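Extracellular solute-binding protein, family 5 (Chelativorans sp., PDB 6WM6) binds EDTA in the periplasm as the solute-binding component of an ABC transporter, probably delivering this aminopolycarboxylate for uptake into the cell. Local coordinates at residues V274-G279 against T532-K537; T51-R56 against R255-S260; F475-R480 against N487-E492; E492-K497 against S512-L517. All blocks are in the same frame, centred on the assembly; numbering follows the deposited sequence.

Interaction 1: residues V274-G279 against T532-K537; sequences VIYPQG and TALIYK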
loop_
_atom_site.group_PDB
_atom_site.type_symbol
_atom_site.label_atom_id
_atom_site.label_comp_id
_atom_site.label_asym_id
_atom_site.label_seq_id
_atom_site.Cartn_x
_atom_site.Cartn_y
_atom_site.Cartn_z
ATOM N N VAL A 274 4.353 3.824 20.527
ATOM C CA VAL A 274 3.937 2.945 19.437
ATOM C C VAL A 274 4.955 3.103 18.316
ATOM O O VAL A 274 5.327 4.231 17.967
ATOM C CB VAL A 274 2.568 3.327 18.861
ATOM C CG1 VAL A 274 2.105 2.284 17.825
ATOM C CG2 VAL A 274 1.543 3.502 19.958
ATOM N N ILE A 275 5.363 1.985 17.731
ATOM C CA ILE A 275 6.178 1.981 16.521
ATOM C C ILE A 275 5.557 0.996 15.537
ATOM O O ILE A 275 4.901 0.025 15.936
ATOM C CB ILE A 275 7.655 1.669 16.802
ATOM C CG1 ILE A 275 7.853 0.233 17.291
ATOM C CG2 ILE A 275 8.213 2.659 17.833
ATOM C CD1 ILE A 275 9.303 -0.175 17.416
ATOM N N TYR A 276 5.802 1.223 14.248
ATOM C CA TYR A 276 5.255 0.377 13.165
ATOM C C TYR A 276 6.307 0.236 12.070
ATOM O O TYR A 276 6.097 0.631 10.918
ATOM C CB TYR A 276 3.960 0.991 12.636
ATOM C CG TYR A 276 3.076 0.087 11.793
ATOM C CD1 TYR A 276 2.593 -1.099 12.290
ATOM C CD2 TYR A 276 2.672 0.469 10.520
ATOM C CE1 TYR A 276 1.714 -1.902 11.551
ATOM C CE2 TYR A 276 1.826 -0.331 9.764
ATOM C CZ TYR A 276 1.374 -1.508 10.283
ATOM O OH TYR A 276 0.509 -2.284 9.545
ATOM N N PRO A 277 7.453 -0.350 12.397
ATOM C CA PRO A 277 8.547 -0.411 11.417
ATOM C C PRO A 277 8.232 -1.368 10.282
ATOM O O PRO A 277 7.517 -2.362 10.444
ATOM C CB PRO A 277 9.731 -0.923 12.242
ATOM C CG PRO A 277 9.100 -1.727 13.339
ATOM C CD PRO A 277 7.836 -0.939 13.692
ATOM N N GLN A 278 8.808 -1.072 9.117
ATOM C CA GLN A 278 8.708 -1.980 7.974
ATOM C C GLN A 278 9.949 -2.863 7.953
ATOM O O GLN A 278 11.000 -2.499 8.485
ATOM C CB GLN A 278 8.559 -1.191 6.670
ATOM C CG GLN A 278 7.208 -0.472 6.540
ATOM C CD GLN A 278 6.795 -0.194 5.096
ATOM O OE1 GLN A 278 7.430 -0.662 4.153
ATOM N NE2 GLN A 278 5.717 0.565 4.927
ATOM N N GLY A 279 9.818 -4.041 7.364
ATOM C CA GLY A 279 10.947 -4.954 7.303
ATOM C C GLY A 279 11.417 -5.451 8.657
ATOM O O GLY A 279 12.613 -5.403 8.966
ATOM N N THR A 532 4.035 -7.234 8.873
ATOM C CA THR A 532 3.904 -6.006 9.627
ATOM C C THR A 532 4.479 -6.201 11.036
ATOM O O THR A 532 4.704 -7.321 11.503
ATOM C CB THR A 532 2.442 -5.604 9.785
ATOM O OG1 THR A 532 1.812 -6.579 10.632
ATOM C CG2 THR A 532 1.706 -5.530 8.466
ATOM N N ALA A 533 4.712 -5.093 11.728
ATOM C CA ALA A 533 5.104 -5.169 13.134
ATOM C C ALA A 533 4.604 -3.914 13.837
ATOM O O ALA A 533 5.173 -2.831 13.668
ATOM C CB ALA A 533 6.618 -5.305 13.271
ATOM N N LEU A 534 3.571 -4.066 14.642
ATOM C CA LEU A 534 3.058 -3.005 15.509
ATOM C C LEU A 534 3.507 -3.337 16.918
ATOM O O LEU A 534 3.113 -4.355 17.473
ATOM C CB LEU A 534 1.538 -2.963 15.430
ATOM C CG LEU A 534 0.836 -1.870 16.212
ATOM C CD1 LEU A 534 1.146 -0.489 15.673
ATOM C CD2 LEU A 534 -0.674 -2.149 16.201
ATOM N N ILE A 535 4.371 -2.498 17.483
ATOM C CA ILE A 535 5.016 -2.754 18.768
ATOM C C ILE A 535 4.705 -1.551 19.645
ATOM O O ILE A 535 4.937 -0.402 19.230
ATOM C CB ILE A 535 6.529 -2.951 18.601
ATOM C CG1 ILE A 535 6.836 -3.988 17.509
ATOM C CG2 ILE A 535 7.159 -3.406 19.942
ATOM C CD1 ILE A 535 8.316 -4.107 17.143
ATOM N N TYR A 536 4.158 -1.792 20.836
ATOM C CA TYR A 536 3.488 -0.700 21.537
ATOM C C TYR A 536 3.347 -0.981 23.020
ATOM O O TYR A 536 3.452 -2.115 23.472
ATOM C CB TYR A 536 2.086 -0.448 20.933
ATOM C CG TYR A 536 1.196 -1.674 21.022
ATOM C CD1 TYR A 536 1.322 -2.706 20.094
ATOM C CD2 TYR A 536 0.251 -1.825 22.028
ATOM C CE1 TYR A 536 0.542 -3.852 20.191
ATOM C CE2 TYR A 536 -0.534 -2.949 22.125
ATOM C CZ TYR A 536 -0.383 -3.961 21.198
ATOM O OH TYR A 536 -1.134 -5.114 21.266
ATOM N N LYS A 537 3.049 0.076 23.770
ATOM C CA LYS A 537 2.718 -0.056 25.179
ATOM C C LYS A 537 1.275 -0.530 25.329
ATOM O O LYS A 537 0.346 0.112 24.821
ATOM C CB LYS A 537 2.936 1.298 25.855
ATOM C CG LYS A 537 4.407 1.688 25.948
ATOM C CD LYS A 537 5.168 0.801 26.935
ATOM C CE LYS A 537 6.671 1.087 26.968
ATOM N NZ LYS A 537 6.983 2.330 27.716
HETATM O O HOH W 1 4.813 -2.574 10.139
#
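Strand 274-275 pairs antiparallel with the end of strand 524-537, within a mixed sheet of the periplasmic binding protein fold. Ile275 and Ile535 form the hydrogen-bonded pair: Ile275 N meets Ile535 O at 2.9 Å, nearly along the C=O axis, and Ile535 N reaches Ile275 O at 3.0 Å. Their side chains lie side by side against helix 263-268. On the face carrying Val274 and Tyr536, Leu534 CD1 packs tightly, 3.6 Å from Val274 CG1 and 3.7 Å from Tyr276 CD1. The Tyr276 ring crosses Leu534 obliquely, and its OH, bonded to Asp545, lies near Thr532 CG2. An alanine at Tyr276 would remove the ring and the hydroxyl bonded to Asp545, and would probably leave Leu534 CD1 less firmly packed. Past Tyr276 the direct backbone bonds end, though Pro277 CD still touches Ala533 O; a water over the centre of the tyrosine ring accepts from Ala533 N and donates to Pro277 O at 2.7 Å. Direct bonding thus gives way to solvent-mediated bonding where the two chain segments diverge.

Interaction 2: residues T51-R56 against R255-S260; sequences TFAVTR and RIITDS. With EDO (1,2-ethanediol), chain H; SO4 (sulfate ion), chain B.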
loop_
_atom_site.group_PDB
_atom_site.type_symbol
_atom_site.label_atom_id
_atom_site.label_comp_id
_atom_site.label_asym_id
_atom_site.label_seq_id
_atom_site.Cartn_x
_atom_site.Cartn_y
_atom_site.Cartn_z
ATOM N N THR A 51 2.121 8.790 21.845
ATOM C CA THR A 51 3.081 9.189 20.826
ATOM C C THR A 51 3.404 8.002 19.933
ATOM O O THR A 51 3.801 6.940 20.423
ATOM C CB THR A 51 4.343 9.750 21.457
ATOM O OG1 THR A 51 4.014 10.915 22.233
ATOM C CG2 THR A 51 5.336 10.161 20.398
ATOM N N PHE A 52 3.256 8.202 18.628
ATOM C CA PHE A 52 3.431 7.178 17.592
ATOM C C PHE A 52 4.599 7.603 16.713
ATOM O O PHE A 52 4.599 8.704 16.157
ATOM C CB PHE A 52 2.115 7.120 16.799
ATOM C CG PHE A 52 1.984 5.997 15.794
ATOM C CD1 PHE A 52 2.823 5.901 14.702
ATOM C CD2 PHE A 52 0.962 5.070 15.916
ATOM C CE1 PHE A 52 2.658 4.866 13.769
ATOM C CE2 PHE A 52 0.798 4.057 14.985
ATOM C CZ PHE A 52 1.642 3.959 13.924
ATOM N N ALA A 53 5.587 6.732 16.571
ATOM C CA ALA A 53 6.758 7.048 15.770
ATOM C C ALA A 53 6.458 6.882 14.290
ATOM O O ALA A 53 5.836 5.896 13.885
ATOM C CB ALA A 53 7.917 6.112 16.129
ATOM N N VAL A 54 6.930 7.839 13.473
ATOM C CA VAL A 54 6.842 7.730 12.015
ATOM C C VAL A 54 8.221 7.939 11.421
ATOM O O VAL A 54 9.069 8.603 12.021
ATOM C CB VAL A 54 5.813 8.706 11.405
ATOM C CG1 VAL A 54 4.431 8.410 11.982
ATOM C CG2 VAL A 54 6.216 10.134 11.640
ATOM N N THR A 55 8.433 7.359 10.229
ATOM C CA THR A 55 9.766 7.199 9.657
ATOM C C THR A 55 10.137 8.269 8.631
ATOM O O THR A 55 11.276 8.268 8.156
ATOM C CB THR A 55 9.893 5.819 8.993
ATOM O OG1 THR A 55 8.911 5.691 7.960
ATOM C CG2 THR A 55 9.696 4.700 10.011
ATOM N N ARG A 56 9.222 9.168 8.273
ATOM C CA ARG A 56 9.517 10.241 7.336
ATOM C C ARG A 56 9.120 11.583 7.944
ATOM O O ARG A 56 8.168 11.666 8.735
ATOM C CB ARG A 56 8.729 10.083 6.020
ATOM C CG ARG A 56 8.890 8.763 5.293
ATOM C CD ARG A 56 7.896 8.702 4.134
ATOM N NE ARG A 56 7.971 7.463 3.368
ATOM C CZ ARG A 56 8.734 7.289 2.292
ATOM N NH1 ARG A 56 9.505 8.270 1.845
ATOM N NH2 ARG A 56 8.725 6.123 1.662
ATOM N N ARG A 255 5.901 11.333 16.356
ATOM C CA ARG A 255 7.298 11.704 16.518
ATOM C C ARG A 255 8.093 11.174 15.333
ATOM O O ARG A 255 8.046 9.982 15.033
ATOM C CB ARG A 255 7.830 11.097 17.813
ATOM C CG ARG A 255 9.320 11.338 18.061
ATOM C CD ARG A 255 9.604 12.719 18.602
ATOM N NE ARG A 255 10.990 12.798 19.074
ATOM C CZ ARG A 255 11.980 13.402 18.424
ATOM N NH1 ARG A 255 11.760 14.011 17.271
ATOM N NH2 ARG A 255 13.200 13.398 18.946
ATOM N N ILE A 256 8.823 12.066 14.674
ATOM C CA ILE A 256 9.583 11.707 13.483
ATOM C C ILE A 256 10.915 11.094 13.902
ATOM O O ILE A 256 11.728 11.763 14.549
ATOM C CB ILE A 256 9.766 12.940 12.582
ATOM C CG1 ILE A 256 8.383 13.382 12.070
ATOM C CG2 ILE A 256 10.708 12.638 11.429
ATOM C CD1 ILE A 256 8.266 14.857 11.791
ATOM N N ILE A 257 11.125 9.834 13.530
ATOM C CA ILE A 257 12.370 9.092 13.765
ATOM C C ILE A 257 12.724 8.453 12.423
ATOM O O ILE A 257 12.225 7.367 12.088
ATOM C CB ILE A 257 12.226 8.030 14.859
ATOM C CG1 ILE A 257 11.744 8.666 16.162
ATOM C CG2 ILE A 257 13.550 7.290 15.084
ATOM C CD1 ILE A 257 11.490 7.670 17.281
ATOM N N THR A 258 13.592 9.116 11.656
ATOM C CA THR A 258 13.869 8.673 10.289
ATOM C C THR A 258 14.687 7.389 10.253
ATOM O O THR A 258 14.608 6.637 9.275
ATOM C CB THR A 258 14.589 9.786 9.521
ATOM O OG1 THR A 258 15.733 10.222 10.267
ATOM C CG2 THR A 258 13.649 10.969 9.282
ATOM N N ASP A 259 15.475 7.121 11.293
ATOM C CA ASP A 259 16.273 5.895 11.385
ATOM C C ASP A 259 15.392 4.822 12.011
ATOM O O ASP A 259 15.299 4.699 13.234
ATOM C CB ASP A 259 17.528 6.153 12.209
ATOM C CG ASP A 259 18.450 4.947 12.268
ATOM O OD1 ASP A 259 18.121 3.907 11.658
ATOM O OD2 ASP A 259 19.504 5.045 12.929
ATOM N N SER A 260 14.735 4.027 11.162
ATOM C CA SER A 260 13.746 3.077 11.662
ATOM C C SER A 260 14.351 2.052 12.613
ATOM O O SER A 260 13.612 1.424 13.381
ATOM C CB SER A 260 13.048 2.360 10.501
ATOM O OG SER A 260 13.804 1.252 10.045
HETATM C C1 EDO H . 4.955 4.704 10.377
HETATM O O1 EDO H . 6.079 5.228 9.649
HETATM C C2 EDO H . 3.666 4.951 9.598
HETATM O O2 EDO H . 3.360 3.819 8.773
HETATM S S SO4 B . 4.965 3.554 0.975
HETATM O O1 SO4 B . 3.794 3.917 1.778
HETATM O O2 SO4 B . 6.168 4.002 1.656
HETATM O O3 SO4 B . 5.006 2.076 0.795
HETATM O O4 SO4 B . 4.865 4.206 -0.326
#
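Parallel strands 49-54 and 251-256 lie next to each other in a four-stranded mixed sheet of this family 5 solute-binding protein, and Arg255, Thr55 and Val54 bury the most surface between them. Arg255 is held to strand 49-54 through both its N-H and its C=O: its N donates to Phe52 O at 2.9 Å from above the carbonyl plane, and its O accepts from Val54 N at 2.9 Å. Its CB runs alongside Thr51 CG2, 3.7 Å away. With CG anti to the backbone N (chi1 176°) and the chain bent at chi2 (79°), the guanidinium swings away from strand 49-54 to Glu271 and Gln231. Val54 continues the pairing. Its O takes the N-H of Ile257 at 2.8 Å, nearly along the C=O axis, while its CG2 crosses Ile256 obliquely and meets CG1 of that residue at 3.9 Å. Thr55 follows the last bridge, where backbone CA-H...O contacts replace hydrogen bonds: its O faces Thr258 CA at 3.4 Å, and its own CA points to Ile257 O. Thr55 N also donates to O1 of an ethanediol, probably from the crystallisation liquor, at 3.2 Å, with a weak bond from OG1 to the same oxygen. Just beyond, the carbonyl of Arg56 is buried without a polar partner, Arg56 O lying 3.8 Å from Ile256 CG1.

Interaction 3: residues F475-R480 against N487-E492; sequences FLRDTR and NDPKIE. With SO4 (sulfate ion), chain C.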
loop_
_atom_site.group_PDB
_atom_site.type_symbol
_atom_site.label_atom_id
_atom_site.label_comp_id
_atom_site.label_asym_id
_atom_site.label_seq_id
_atom_site.Cartn_x
_atom_site.Cartn_y
_atom_site.Cartn_z
ATOM N N PHE A 475 0.285 -2.962 -15.108
ATOM C CA PHE A 475 0.456 -3.868 -16.236
ATOM C C PHE A 475 0.145 -3.230 -17.580
ATOM O O PHE A 475 0.281 -3.900 -18.601
ATOM C CB PHE A 475 -0.381 -5.145 -16.062
ATOM C CG PHE A 475 0.010 -5.955 -14.858
ATOM C CD1 PHE A 475 1.061 -6.875 -14.930
ATOM C CD2 PHE A 475 -0.653 -5.830 -13.652
ATOM C CE1 PHE A 475 1.430 -7.617 -13.825
ATOM C CE2 PHE A 475 -0.283 -6.562 -12.549
ATOM C CZ PHE A 475 0.776 -7.444 -12.632
ATOM N N LEU A 476 -0.267 -1.976 -17.602
ATOM C CA LEU A 476 -0.649 -1.319 -18.849
ATOM C C LEU A 476 0.565 -0.624 -19.436
ATOM O O LEU A 476 1.454 -0.146 -18.714
ATOM C CB LEU A 476 -1.764 -0.307 -18.593
ATOM C CG LEU A 476 -3.218 -0.799 -18.620
ATOM C CD1 LEU A 476 -3.424 -2.098 -17.882
ATOM C CD2 LEU A 476 -4.137 0.276 -18.051
ATOM N N ARG A 477 0.624 -0.590 -20.758
ATOM C CA ARG A 477 1.636 0.232 -21.400
ATOM C C ARG A 477 1.478 1.668 -20.896
ATOM O O ARG A 477 0.363 2.158 -20.685
ATOM C CB ARG A 477 1.457 0.196 -22.915
ATOM C CG ARG A 477 1.691 -1.156 -23.541
ATOM C CD ARG A 477 1.087 -1.199 -24.937
ATOM N NE ARG A 477 -0.363 -1.385 -24.904
ATOM C CZ ARG A 477 -1.131 -1.458 -25.986
ATOM N NH1 ARG A 477 -0.594 -1.355 -27.193
ATOM N NH2 ARG A 477 -2.439 -1.632 -25.859
ATOM N N ASP A 478 2.598 2.324 -20.639
ATOM C CA ASP A 478 2.592 3.739 -20.284
ATOM C C ASP A 478 1.901 4.025 -18.950
ATOM O O ASP A 478 1.308 5.089 -18.771
ATOM C CB ASP A 478 1.964 4.597 -21.392
ATOM C CG ASP A 478 2.602 4.364 -22.747
ATOM O OD1 ASP A 478 3.809 4.043 -22.794
ATOM O OD2 ASP A 478 1.894 4.503 -23.766
ATOM N N THR A 479 1.987 3.108 -17.987
ATOM C CA THR A 479 1.498 3.378 -16.640
ATOM C C THR A 479 2.658 3.568 -15.669
ATOM O O THR A 479 3.794 3.151 -15.919
ATOM C CB THR A 479 0.544 2.296 -16.107
ATOM O OG1 THR A 479 1.077 0.987 -16.339
ATOM C CG2 THR A 479 -0.828 2.431 -16.753
ATOM N N ARG A 480 2.335 4.191 -14.533
ATOM C CA ARG A 480 3.357 4.686 -13.619
ATOM C C ARG A 480 4.183 3.569 -12.994
ATOM O O ARG A 480 5.344 3.794 -12.632
ATOM C CB ARG A 480 2.676 5.532 -12.537
ATOM C CG ARG A 480 3.468 5.737 -11.253
ATOM C CD ARG A 480 2.614 6.506 -10.243
ATOM N NE ARG A 480 1.272 5.934 -10.197
ATOM C CZ ARG A 480 0.795 5.170 -9.218
ATOM N NH1 ARG A 480 1.530 4.897 -8.141
ATOM N NH2 ARG A 480 -0.433 4.689 -9.317
ATOM N N ASN A 487 3.511 -5.582 -22.081
ATOM C CA ASN A 487 3.094 -4.928 -23.318
ATOM C C ASN A 487 2.180 -5.884 -24.055
ATOM O O ASN A 487 2.614 -6.609 -24.966
ATOM C CB ASN A 487 4.313 -4.515 -24.146
ATOM C CG ASN A 487 3.921 -3.797 -25.423
ATOM O OD1 ASN A 487 2.741 -3.642 -25.718
ATOM N ND2 ASN A 487 4.913 -3.360 -26.186
ATOM N N ASP A 488 0.935 -5.926 -23.661
ATOM C CA ASP A 488 -0.000 -6.928 -24.170
ATOM C C ASP A 488 -1.402 -6.344 -24.169
ATOM O O ASP A 488 -2.044 -6.232 -23.109
ATOM C CB ASP A 488 0.069 -8.209 -23.343
ATOM C CG ASP A 488 -0.667 -9.355 -23.998
ATOM O OD1 ASP A 488 -1.506 -9.097 -24.902
ATOM O OD2 ASP A 488 -0.409 -10.521 -23.638
ATOM N N PRO A 489 -1.921 -5.966 -25.339
ATOM C CA PRO A 489 -3.293 -5.437 -25.384
ATOM C C PRO A 489 -4.325 -6.386 -24.799
ATOM O O PRO A 489 -5.354 -5.919 -24.301
ATOM C CB PRO A 489 -3.526 -5.171 -26.876
ATOM C CG PRO A 489 -2.142 -4.984 -27.437
ATOM C CD PRO A 489 -1.268 -5.934 -26.662
ATOM N N LYS A 490 -4.100 -7.698 -24.858
ATOM C CA LYS A 490 -5.059 -8.639 -24.273
ATOM C C LYS A 490 -5.104 -8.522 -22.751
ATOM O O LYS A 490 -6.189 -8.542 -22.156
ATOM C CB LYS A 490 -4.710 -10.062 -24.708
ATOM C CG LYS A 490 -5.668 -11.144 -24.228
ATOM C CD LYS A 490 -7.106 -10.876 -24.650
ATOM C CE LYS A 490 -8.004 -12.067 -24.327
ATOM N NZ LYS A 490 -9.422 -11.839 -24.723
ATOM N N ILE A 491 -3.943 -8.391 -22.106
ATOM C CA ILE A 491 -3.919 -8.146 -20.665
ATOM C C ILE A 491 -4.691 -6.880 -20.340
ATOM O O ILE A 491 -5.479 -6.844 -19.378
ATOM C CB ILE A 491 -2.474 -8.082 -20.159
ATOM C CG1 ILE A 491 -1.852 -9.487 -20.196
ATOM C CG2 ILE A 491 -2.423 -7.475 -18.738
ATOM C CD1 ILE A 491 -0.405 -9.523 -19.781
ATOM N N GLU A 492 -4.480 -5.816 -21.129
ATOM C CA GLU A 492 -5.144 -4.548 -20.840
ATOM C C GLU A 492 -6.656 -4.678 -21.008
ATOM O O GLU A 492 -7.422 -4.146 -20.202
ATOM C CB GLU A 492 -4.570 -3.451 -21.745
ATOM C CG GLU A 492 -3.077 -3.327 -21.585
ATOM C CD GLU A 492 -2.493 -2.110 -22.263
ATOM O OE1 GLU A 492 -3.264 -1.221 -22.675
ATOM O OE2 GLU A 492 -1.255 -2.054 -22.371
HETATM S S SO4 C . 1.362 3.053 -4.226
HETATM O O1 SO4 C . 0.148 3.437 -3.505
HETATM O O2 SO4 C . 2.424 3.994 -3.883
HETATM O O3 SO4 C . 1.773 1.711 -3.802
HETATM O O4 SO4 C . 1.108 3.099 -5.658
HETATM O O HOH W 2 0.349 -4.166 -21.402
HETATM O O HOH W 3 -1.987 1.624 -22.086
#
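The ionic part of this contact centres on one carboxylate oxygen, Glu492 OE2. Glu492 OE2 accepts the backbone N-H of Arg477 at 2.9 Å, almost straight at 177°, and the NE of the same arginine at 2.8 Å in a salt bridge; both donors approach from above the carboxylate plane. Glu492 OE1 adds only a weak bond, 3.3 Å from Arg477 NH2. A bend at chi3 (-78°) brings the arginine's edge to the acid, with guanidinium and carboxylate planes 62° apart. Two donors from one residue, together with the guanidinium charge, would probably favour an ionised Glu492. Water extends the polar network: one molecule joins Phe475 O, Asp488 N and Glu492 OE2, and a second spans Arg477 O and Glu492 OE1.

Van der Waals contacts surround these bonds. Pro489 CG lies over one face of the Arg477 guanidinium, 3.7 Å from Arg477 NH2, and Asn487 OD1 touches Arg477 CD at 3.1 Å. Leu476 CG crosses the aliphatic part of the glutamate, 3.9 Å from Glu492 CG, while Phe475 CB meets Ile491 CG2 deeper in.

Each segment also carries bonds of its own. Thr479 OG1 donates to Leu476 O at 2.7 Å, and Asp488 OD1 accepts from Lys490 N. Together the segments form a type II beta turn, Leu476 to Thr479, clasped by the first turn of a helix with Asp488 as its N-cap.

Interaction 4: residues E492-K497 against S512-L517; sequences EEIIGK and SEADEL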
loop_
_atom_site.group_PDB
_atom_site.type_symbol
_atom_site.label_atom_id
_atom_site.label_comp_id
_atom_site.label_asym_id
_atom_site.label_seq_id
_atom_site.Cartn_x
_atom_site.Cartn_y
_atom_site.Cartn_z
ATOM N N GLU A 492 -4.480 -5.816 -21.129
ATOM C CA GLU A 492 -5.144 -4.548 -20.840
ATOM C C GLU A 492 -6.656 -4.678 -21.008
ATOM O O GLU A 492 -7.422 -4.146 -20.202
ATOM C CB GLU A 492 -4.570 -3.451 -21.745
ATOM C CG GLU A 492 -3.077 -3.327 -21.585
ATOM C CD GLU A 492 -2.493 -2.110 -22.263
ATOM O OE1 GLU A 492 -3.264 -1.221 -22.675
ATOM O OE2 GLU A 492 -1.255 -2.054 -22.371
ATOM N N GLU A 493 -7.096 -5.386 -22.040
ATOM C CA GLU A 493 -8.521 -5.592 -22.265
ATOM C C GLU A 493 -9.138 -6.357 -21.099
ATOM O O GLU A 493 -10.231 -6.012 -20.619
ATOM C CB GLU A 493 -8.726 -6.335 -23.579
ATOM C CG GLU A 493 -10.152 -6.786 -23.861
ATOM C CD GLU A 493 -10.248 -7.635 -25.120
ATOM O OE1 GLU A 493 -9.196 -8.103 -25.610
ATOM O OE2 GLU A 493 -11.375 -7.829 -25.622
ATOM N N ILE A 494 -8.459 -7.405 -20.633
ATOM C CA ILE A 494 -8.969 -8.189 -19.519
ATOM C C ILE A 494 -9.074 -7.346 -18.259
ATOM O O ILE A 494 -10.081 -7.415 -17.541
ATOM C CB ILE A 494 -8.069 -9.413 -19.281
ATOM C CG1 ILE A 494 -8.159 -10.411 -20.437
ATOM C CG2 ILE A 494 -8.457 -10.105 -17.965
ATOM C CD1 ILE A 494 -6.980 -11.343 -20.507
ATOM N N ILE A 495 -8.049 -6.540 -17.974
ATOM C CA ILE A 495 -8.075 -5.698 -16.783
ATOM C C ILE A 495 -9.246 -4.725 -16.850
ATOM O O ILE A 495 -9.941 -4.509 -15.853
ATOM C CB ILE A 495 -6.718 -4.981 -16.601
ATOM C CG1 ILE A 495 -5.633 -5.976 -16.212
ATOM C CG2 ILE A 495 -6.851 -3.844 -15.590
ATOM C CD1 ILE A 495 -4.213 -5.420 -16.257
ATOM N N GLY A 496 -9.518 -4.177 -18.035
ATOM C CA GLY A 496 -10.626 -3.249 -18.174
ATOM C C GLY A 496 -11.969 -3.924 -17.952
ATOM O O GLY A 496 -12.853 -3.373 -17.279
ATOM N N LYS A 497 -12.135 -5.140 -18.481
ATOM C CA LYS A 497 -13.371 -5.876 -18.223
ATOM C C LYS A 497 -13.506 -6.210 -16.744
ATOM O O LYS A 497 -14.593 -6.111 -16.169
ATOM C CB LYS A 497 -13.409 -7.155 -19.060
ATOM C CG LYS A 497 -13.644 -6.879 -20.537
ATOM C CD LYS A 497 -13.559 -8.140 -21.375
ATOM C CE LYS A 497 -13.840 -7.834 -22.840
ATOM N NZ LYS A 497 -13.728 -9.052 -23.688
ATOM N N SER A 512 -8.282 -13.299 -13.493
ATOM C CA SER A 512 -7.424 -14.478 -13.444
ATOM C C SER A 512 -6.737 -14.740 -14.785
ATOM O O SER A 512 -5.585 -15.174 -14.807
ATOM C CB SER A 512 -8.230 -15.714 -13.016
ATOM O OG SER A 512 -8.632 -15.599 -11.668
ATOM N N GLU A 513 -7.434 -14.506 -15.905
ATOM C CA GLU A 513 -6.825 -14.717 -17.215
ATOM C C GLU A 513 -5.631 -13.803 -17.430
ATOM O O GLU A 513 -4.621 -14.210 -18.034
ATOM C CB GLU A 513 -7.875 -14.530 -18.315
ATOM C CG GLU A 513 -7.355 -14.938 -19.681
ATOM C CD GLU A 513 -8.329 -14.677 -20.822
ATOM O OE1 GLU A 513 -9.451 -14.164 -20.587
ATOM O OE2 GLU A 513 -7.961 -14.990 -21.983
ATOM N N ALA A 514 -5.713 -12.564 -16.955
ATOM C CA ALA A 514 -4.585 -11.648 -17.080
ATOM C C ALA A 514 -3.424 -12.091 -16.205
ATOM O O ALA A 514 -2.271 -11.958 -16.601
ATOM C CB ALA A 514 -5.007 -10.230 -16.713
ATOM N N ASP A 515 -3.700 -12.628 -15.022
ATOM C CA ASP A 515 -2.647 -13.157 -14.167
ATOM C C ASP A 515 -1.910 -14.289 -14.867
ATOM O O ASP A 515 -0.671 -14.368 -14.812
ATOM C CB ASP A 515 -3.261 -13.616 -12.841
ATOM C CG ASP A 515 -2.279 -13.728 -11.690
ATOM O OD1 ASP A 515 -1.179 -13.117 -11.700
ATOM O OD2 ASP A 515 -2.628 -14.428 -10.717
ATOM N N GLU A 516 -2.642 -15.177 -15.547
ATOM C CA GLU A 516 -2.009 -16.265 -16.296
ATOM C C GLU A 516 -1.085 -15.705 -17.367
ATOM O O GLU A 516 0.068 -16.130 -17.494
ATOM C CB GLU A 516 -3.086 -17.160 -16.935
ATOM C CG GLU A 516 -4.073 -17.808 -15.956
ATOM C CD GLU A 516 -3.583 -19.049 -15.254
ATOM O OE1 GLU A 516 -2.514 -19.571 -15.604
ATOM O OE2 GLU A 516 -4.306 -19.537 -14.337
ATOM N N LEU A 517 -1.574 -14.756 -18.164
ATOM C CA LEU A 517 -0.760 -14.185 -19.243
ATOM C C LEU A 517 0.436 -13.429 -18.684
ATOM O O LEU A 517 1.524 -13.463 -19.260
ATOM C CB LEU A 517 -1.621 -13.277 -20.108
ATOM C CG LEU A 517 -2.731 -13.962 -20.905
ATOM C CD1 LEU A 517 -3.628 -12.931 -21.576
ATOM C CD2 LEU A 517 -2.163 -14.929 -21.942
#
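Ile494 carries most of the contact between helices 489-499 and 504-521, and its branches divide the opposing surface. Ile494 CB points at the other helix and already stands 4.1 Å from Ala514 CB. From there Ile494 CG2, anti to the backbone N, comes closest to the alanine, 3.7 Å from Ala514 CB and near Ala514 N. The other branch leaves beside the backbone N (chi1 -68°), and Ile494 CG1 passes 4.0 Å from Glu513 OE1. At the tip, Ile494 CD1 lies against the glutamate chain, 3.6 Å from Glu513 CD, and on another side it meets Leu517 CD1 at 3.9 Å. The two helices follow each other in the chain and form an antiparallel helical hairpin, the segment axes approaching to 8.8 Å with 154° between their directions. The small Ala514 side chain lets Ile494 settle close to the opposite backbone. An alanine in place of Ile494 would remove CG1, CG2 and CD1, and would probably loosen the packing at Ala514 and along the Glu513 chain, while Leu517 keeps Lys490 and Ile491. Glu513 is extended beyond CG and crosses Ile494 at about a right angle, so that its CG and CD lie across the isoleucine tip at the exposed border of the hairpin. On the inner border Ile495 contributes a lighter touch, its CG1 4.3 Å from Ala514 CB, and also touches Phe475 and Leu476.

Interactions 1 and 2 lie on one side of the chain's centre, interactions 3 and 4 on the other, with about 36 to 39 Å between the centres of contacts from different pairs. Within the first pair, strand 49-54 joins both contacts: Val274 O probably accepts from Ala53 N at 2.9 Å, and Phe52 packs on Val274 and Tyr276. Both rest on backbone bonds between strands, antiparallel and buried in interaction 1, parallel and partly exposed in interaction 2. Interactions 3 and 4 share helix 489-499; Glu492, which grips Arg477 in interaction 3, makes no contact in interaction 4. The first is charged, hydrated and partly exposed; the second is buried, apolar and without hydrogen bonds between its segments.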